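Local coordinates for protein enolase from the environmental genome shotgun sequencing of the Sargasso Sea (PDB 2QGY) that is of unknown function but binds magnesium and probably, as a member of the enolase superfamily, abstracts a proton next to a carboxylate of its substrate, at residues V136-T141 against K326-P331; K34-I38 against W304-V309. All blocks are in the same frame, centred on the assembly; numbering follows the deposited sequence.

Contact 1: V136-T141 against K326-P331; sequences VPIYAT and KAEIFP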
loop_
_atom_site.group_PDB
_atom_site.type_symbol
_atom_site.label_atom_id
_atom_site.label_comp_id
_atom_site.label_asym_id
_atom_site.label_seq_id
_atom_site.Cartn_x
_atom_site.Cartn_y
_atom_site.Cartn_z
ATOM N N VAL A 136 -4.742 -13.779 27.803
ATOM C CA VAL A 136 -3.756 -13.142 26.936
ATOM C C VAL A 136 -3.177 -11.920 27.611
ATOM O O VAL A 136 -3.916 -10.992 27.894
ATOM C CB VAL A 136 -4.409 -12.733 25.585
ATOM C CG1 VAL A 136 -3.443 -11.817 24.746
ATOM C CG2 VAL A 136 -4.837 -13.977 24.832
ATOM N N PRO A 137 -1.859 -11.912 27.897
ATOM C CA PRO A 137 -1.335 -10.697 28.512
ATOM C C PRO A 137 -1.554 -9.469 27.619
ATOM O O PRO A 137 -1.406 -9.563 26.387
ATOM C CB PRO A 137 0.170 -10.989 28.638
ATOM C CG PRO A 137 0.225 -12.543 28.735
ATOM C CD PRO A 137 -0.819 -12.949 27.723
ATOM N N ILE A 138 -1.895 -8.346 28.232
ATOM C CA ILE A 138 -2.122 -7.099 27.494
ATOM C C ILE A 138 -1.317 -5.935 28.046
ATOM O O ILE A 138 -0.835 -5.982 29.170
ATOM C CB ILE A 138 -3.644 -6.715 27.472
ATOM C CG1 ILE A 138 -4.265 -6.788 28.878
ATOM C CG2 ILE A 138 -4.420 -7.638 26.543
ATOM C CD1 ILE A 138 -4.140 -5.556 29.716
ATOM N N TYR A 139 -1.183 -4.869 27.258
ATOM C CA TYR A 139 -0.652 -3.624 27.756
ATOM C C TYR A 139 -1.559 -2.517 27.201
ATOM O O TYR A 139 -2.285 -2.732 26.222
ATOM C CB TYR A 139 0.814 -3.421 27.311
ATOM C CG TYR A 139 0.962 -3.060 25.837
ATOM C CD1 TYR A 139 0.972 -1.724 25.425
ATOM C CD2 TYR A 139 1.059 -4.058 24.857
ATOM C CE1 TYR A 139 1.071 -1.376 24.039
ATOM C CE2 TYR A 139 1.172 -3.739 23.497
ATOM C CZ TYR A 139 1.164 -2.402 23.096
ATOM O OH TYR A 139 1.298 -2.087 21.766
ATOM N N ALA A 140 -1.514 -1.358 27.838
ATOM C CA ALA A 140 -2.368 -0.241 27.489
ATOM C C ALA A 140 -1.594 0.874 26.849
ATOM O O ALA A 140 -0.532 1.305 27.353
ATOM C CB ALA A 140 -3.097 0.274 28.726
ATOM N N THR A 141 -2.139 1.379 25.746
ATOM C CA THR A 141 -1.534 2.497 25.045
ATOM C C THR A 141 -2.174 3.798 25.482
ATOM O O THR A 141 -3.392 3.912 25.527
ATOM C CB THR A 141 -1.661 2.325 23.520
ATOM O OG1 THR A 141 -0.867 1.211 23.125
ATOM C CG2 THR A 141 -1.194 3.552 22.774
ATOM N N LYS A 326 2.961 -9.051 24.628
ATOM C CA LYS A 326 1.747 -8.446 25.157
ATOM C C LYS A 326 0.938 -7.774 24.040
ATOM O O LYS A 326 1.513 -7.171 23.131
ATOM C CB LYS A 326 2.107 -7.464 26.254
ATOM C CG LYS A 326 2.658 -8.180 27.506
ATOM C CD LYS A 326 3.145 -7.163 28.484
ATOM C CE LYS A 326 4.665 -7.102 28.444
ATOM N NZ LYS A 326 5.250 -8.480 28.695
ATOM N N ALA A 327 -0.384 -7.959 24.102
ATOM C CA ALA A 327 -1.325 -7.497 23.088
ATOM C C ALA A 327 -1.847 -6.111 23.399
ATOM O O ALA A 327 -2.127 -5.803 24.555
ATOM C CB ALA A 327 -2.493 -8.498 22.979
ATOM N N GLU A 328 -1.996 -5.272 22.365
ATOM C CA GLU A 328 -2.277 -3.862 22.567
ATOM C C GLU A 328 -3.771 -3.569 22.824
ATOM O O GLU A 328 -4.648 -4.035 22.060
ATOM C CB GLU A 328 -1.857 -3.066 21.317
ATOM C CG GLU A 328 -2.098 -1.584 21.484
ATOM C CD GLU A 328 -1.497 -0.753 20.353
ATOM O OE1 GLU A 328 -1.470 -1.258 19.212
ATOM O OE2 GLU A 328 -1.027 0.375 20.619
ATOM N N ILE A 329 -4.059 -2.831 23.882
ATOM C CA ILE A 329 -5.427 -2.321 24.124
ATOM C C ILE A 329 -5.420 -0.803 24.279
ATOM O O ILE A 329 -4.441 -0.232 24.734
ATOM C CB ILE A 329 -6.120 -2.982 25.350
ATOM C CG1 ILE A 329 -5.417 -2.605 26.632
ATOM C CG2 ILE A 329 -6.214 -4.523 25.209
ATOM C CD1 ILE A 329 -6.375 -2.337 27.770
ATOM N N PHE A 330 -6.504 -0.163 23.852
ATOM C CA PHE A 330 -6.740 1.253 24.082
ATOM C C PHE A 330 -7.842 1.299 25.122
ATOM O O PHE A 330 -8.995 1.046 24.798
ATOM C CB PHE A 330 -7.190 1.960 22.797
ATOM C CG PHE A 330 -6.067 2.289 21.887
ATOM C CD1 PHE A 330 -5.563 3.583 21.815
ATOM C CD2 PHE A 330 -5.484 1.294 21.108
ATOM C CE1 PHE A 330 -4.501 3.871 20.964
ATOM C CE2 PHE A 330 -4.407 1.573 20.250
ATOM C CZ PHE A 330 -3.914 2.872 20.188
ATOM N N PRO A 331 -7.467 1.517 26.390
ATOM C CA PRO A 331 -8.483 1.445 27.430
ATOM C C PRO A 331 -9.644 2.408 27.168
ATOM O O PRO A 331 -10.781 2.042 27.447
ATOM C CB PRO A 331 -7.724 1.827 28.702
ATOM C CG PRO A 331 -6.323 1.360 28.440
ATOM C CD PRO A 331 -6.131 1.793 26.950
#
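Strands 136-141 and 327-329 run side by side in the same direction, their short axes 4.7 Å apart and twisted by 43°. A ladder of four backbone hydrogen bonds joins them: Ala-327 N to Pro-137 O (3.0 Å), Tyr-139 N to Ala-327 O (3.0 Å), Ile-329 N to Tyr-139 O (2.9 Å) and Thr-141 N to Ile-329 O (3.0 Å). Side chains then sort by face. Ile-138, Ala-140, Ala-327 and Ile-329 share the apolar one. Both isoleucines sit at chi1 near +60°, and Ile-138 CG2 meets Ile-329 CG2 at 3.8 Å; further along, Ala-140 CB touches Pro-331 CG at 3.4 Å. Helix 309-320 packs on this side through Met-314, which touches Ala-327.

The other face, with Tyr-139 and Glu-328, looks into the barrel and mixes aromatic and charged groups. Tyr-139, a p rotamer, lays its ring across the neighbouring strand, so that Glu-328 CA sits over the ring face, 4.0 Å from its centroid; Tyr-139 OH is hydrogen-bonded to Lys-169 NZ. Glu-328 is extended (chi1 and chi2 both t), which carries its carboxylate to Thr-141. Thr-141, an m rotamer, donates from OG1 to Glu-328 OE2 at 2.6 Å. The same OE2 forms a salt bridge with Lys-169. Thr-141 CB also rests over the Phe-330 ring, 4.2 Å from the centroid.

Because strand 135-141 pairs with both 168-170 and 327-329, this is where the first and last parallel strands meet, closing the TIM-like barrel of the enolase superfamily, with the Glu-328 side chain on the inner face, about 6 Å from the bound magnesium.

Contact 2: K34-I38 against W304-V309; sequences KKFII and WNSMSV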
loop_
_atom_site.group_PDB
_atom_site.type_symbol
_atom_site.label_atom_id
_atom_site.label_comp_id
_atom_site.label_asym_id
_atom_site.label_seq_id
_atom_site.Cartn_x
_atom_site.Cartn_y
_atom_site.Cartn_z
ATOM N N LYS A 34 -11.128 7.055 16.505
ATOM C CA LYS A 34 -10.977 7.117 15.050
ATOM C C LYS A 34 -12.254 6.530 14.456
ATOM O O LYS A 34 -13.023 5.880 15.171
ATOM C CB LYS A 34 -9.739 6.308 14.597
ATOM C CG LYS A 34 -9.739 4.890 15.090
ATOM C CD LYS A 34 -8.501 4.024 14.692
ATOM C CE LYS A 34 -8.232 4.092 13.205
ATOM N NZ LYS A 34 -7.408 2.955 12.690
ATOM N N LYS A 35 -12.481 6.744 13.164
ATOM C CA LYS A 35 -13.568 6.060 12.459
ATOM C C LYS A 35 -13.186 4.568 12.325
ATOM O O LYS A 35 -12.041 4.237 11.943
ATOM C CB LYS A 35 -13.806 6.676 11.081
ATOM C CG LYS A 35 -14.087 8.170 11.113
ATOM C CD LYS A 35 -14.602 8.666 9.761
ATOM C CE LYS A 35 -14.957 10.166 9.778
ATOM N NZ LYS A 35 -13.796 11.032 10.110
ATOM N N PHE A 36 -14.102 3.663 12.682
ATOM C CA PHE A 36 -13.850 2.223 12.520
ATOM C C PHE A 36 -14.630 1.719 11.297
ATOM O O PHE A 36 -15.641 2.306 10.937
ATOM C CB PHE A 36 -14.294 1.470 13.785
ATOM C CG PHE A 36 -13.696 2.016 15.062
ATOM C CD1 PHE A 36 -12.320 2.095 15.222
ATOM C CD2 PHE A 36 -14.512 2.423 16.116
ATOM C CE1 PHE A 36 -11.760 2.558 16.437
ATOM C CE2 PHE A 36 -13.974 2.883 17.307
ATOM C CZ PHE A 36 -12.597 2.962 17.468
ATOM N N ILE A 37 -14.149 0.633 10.697
ATOM C CA ILE A 37 -14.781 -0.001 9.553
ATOM C C ILE A 37 -15.054 -1.428 9.991
ATOM O O ILE A 37 -14.145 -2.229 10.103
ATOM C CB ILE A 37 -13.844 -0.007 8.324
ATOM C CG1 ILE A 37 -13.406 1.432 7.993
ATOM C CG2 ILE A 37 -14.509 -0.771 7.144
ATOM C CD1 ILE A 37 -12.258 1.525 6.925
ATOM N N ILE A 38 -16.321 -1.723 10.227
ATOM C CA ILE A 38 -16.729 -3.035 10.718
ATOM C C ILE A 38 -17.660 -3.640 9.673
ATOM O O ILE A 38 -18.503 -2.936 9.148
ATOM C CB ILE A 38 -17.428 -2.883 12.054
ATOM C CG1 ILE A 38 -16.399 -2.354 13.080
ATOM C CG2 ILE A 38 -17.988 -4.227 12.498
ATOM C CD1 ILE A 38 -16.942 -2.084 14.442
ATOM N N TRP A 304 -4.913 -0.505 16.745
ATOM C CA TRP A 304 -5.555 0.791 16.809
ATOM C C TRP A 304 -6.833 0.675 15.967
ATOM O O TRP A 304 -6.906 1.088 14.805
ATOM C CB TRP A 304 -4.616 1.922 16.367
ATOM C CG TRP A 304 -5.200 3.293 16.580
ATOM C CD1 TRP A 304 -5.946 3.720 17.634
ATOM C CD2 TRP A 304 -5.131 4.388 15.667
ATOM N NE1 TRP A 304 -6.334 5.032 17.452
ATOM C CE2 TRP A 304 -5.826 5.472 16.262
ATOM C CE3 TRP A 304 -4.531 4.566 14.417
ATOM C CZ2 TRP A 304 -5.942 6.724 15.639
ATOM C CZ3 TRP A 304 -4.636 5.825 13.794
ATOM C CH2 TRP A 304 -5.352 6.874 14.408
ATOM N N ASN A 305 -7.837 0.077 16.591
ATOM C CA ASN A 305 -9.085 -0.362 15.932
ATOM C C ASN A 305 -10.133 -0.327 17.038
ATOM O O ASN A 305 -9.839 0.079 18.185
ATOM C CB ASN A 305 -8.962 -1.818 15.476
ATOM C CG ASN A 305 -7.928 -2.023 14.364
ATOM O OD1 ASN A 305 -8.036 -1.446 13.282
ATOM N ND2 ASN A 305 -6.975 -2.886 14.607
ATOM N N SER A 306 -11.357 -0.755 16.734
ATOM C CA SER A 306 -12.333 -0.905 17.838
ATOM C C SER A 306 -11.893 -1.995 18.790
ATOM O O SER A 306 -11.123 -2.869 18.428
ATOM C CB SER A 306 -13.714 -1.240 17.328
ATOM O OG SER A 306 -13.899 -2.651 17.248
ATOM N N MET A 307 -12.407 -1.950 20.016
ATOM C CA MET A 307 -12.105 -3.011 20.970
ATOM C C MET A 307 -13.153 -4.125 20.889
ATOM O O MET A 307 -13.314 -4.912 21.840
ATOM C CB MET A 307 -11.931 -2.466 22.418
ATOM C CG MET A 307 -10.667 -1.567 22.686
ATOM S SD MET A 307 -9.112 -2.483 22.527
ATOM C CE MET A 307 -8.603 -1.988 20.873
ATOM N N SER A 308 -13.839 -4.217 19.742
ATOM C CA SER A 308 -14.811 -5.262 19.491
ATOM C C SER A 308 -14.210 -6.329 18.571
ATOM O O SER A 308 -13.475 -7.205 19.050
ATOM C CB SER A 308 -16.141 -4.667 18.957
ATOM O OG SER A 308 -16.041 -4.042 17.667
ATOM N N VAL A 309 -14.468 -6.239 17.272
ATOM C CA VAL A 309 -14.108 -7.320 16.312
ATOM C C VAL A 309 -12.576 -7.488 16.181
ATOM O O VAL A 309 -12.041 -8.588 16.370
ATOM C CB VAL A 309 -14.767 -7.095 14.908
ATOM C CG1 VAL A 309 -14.418 -8.209 13.972
ATOM C CG2 VAL A 309 -16.306 -7.008 15.037
HETATM O O HOH W 1 -9.298 0.824 12.598
#
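This is a buried interdomain contact: the loop leading into strand 37-43, with Ile-38 of that strand, in the N-terminal capping domain of the enolase fold, packs on the barrel-domain loop after strand 298-299. Lys-34, Phe-36 and Ile-38 all direct their CA-to-CB bonds toward that loop, while Ile-37 turns to helix 60-74. Phe-36 lies against the backbone at Asn-305 and Ser-306, with Ser-306 CB over the ring face, 3.9 Å from its centroid. Ile-38 CG2 meets Val-309 CG2 at 4.1 Å. Ser-306 OG accepts from Ser-308 N at 2.9 Å, an ST turn just ahead of helix 309-320, and bonds to Glu-52. Lys-34, bent at chi1 (p) and chi3 (m), lies over the Trp-304 indole, placing CD 3.5 Å from the five-membered ring centroid and NZ in cation-pi contact with the six-membered ring. Lys-34 NZ also binds Ser-55 O and donates to Trp-304 O at 2.9 Å. Asn-305 ND2 bonds to Asp-275 OD2, while water 1 accepts from Lys-34 NZ at 2.8 Å and lies 2.7 Å from Asn-305 OD1.

Both contacts are buried, but they do different jobs in the fold. Contact 1 lies wholly within the barrel and joins adjacent strands by regular backbone pairing; contact 2 bridges two domains with N-terminal side chains laid on the loop's backbone and side chains, its one direct hydrogen bond between the segments coming from a lysine. Helix 309-320 is common to both, packing behind contact 1 and beginning at Val-309 in contact 2. The two also touch directly: Phe-330 CZ reaches Trp-304 CD1 at 3.4 Å, and Met-307 SD lies 3.7 Å from Phe-330 N. Contact 1 stands nearer the magnesium, held by Asp-200, Glu-226 and Glu-252, than the Trp-304 side chain does at about 8 Å.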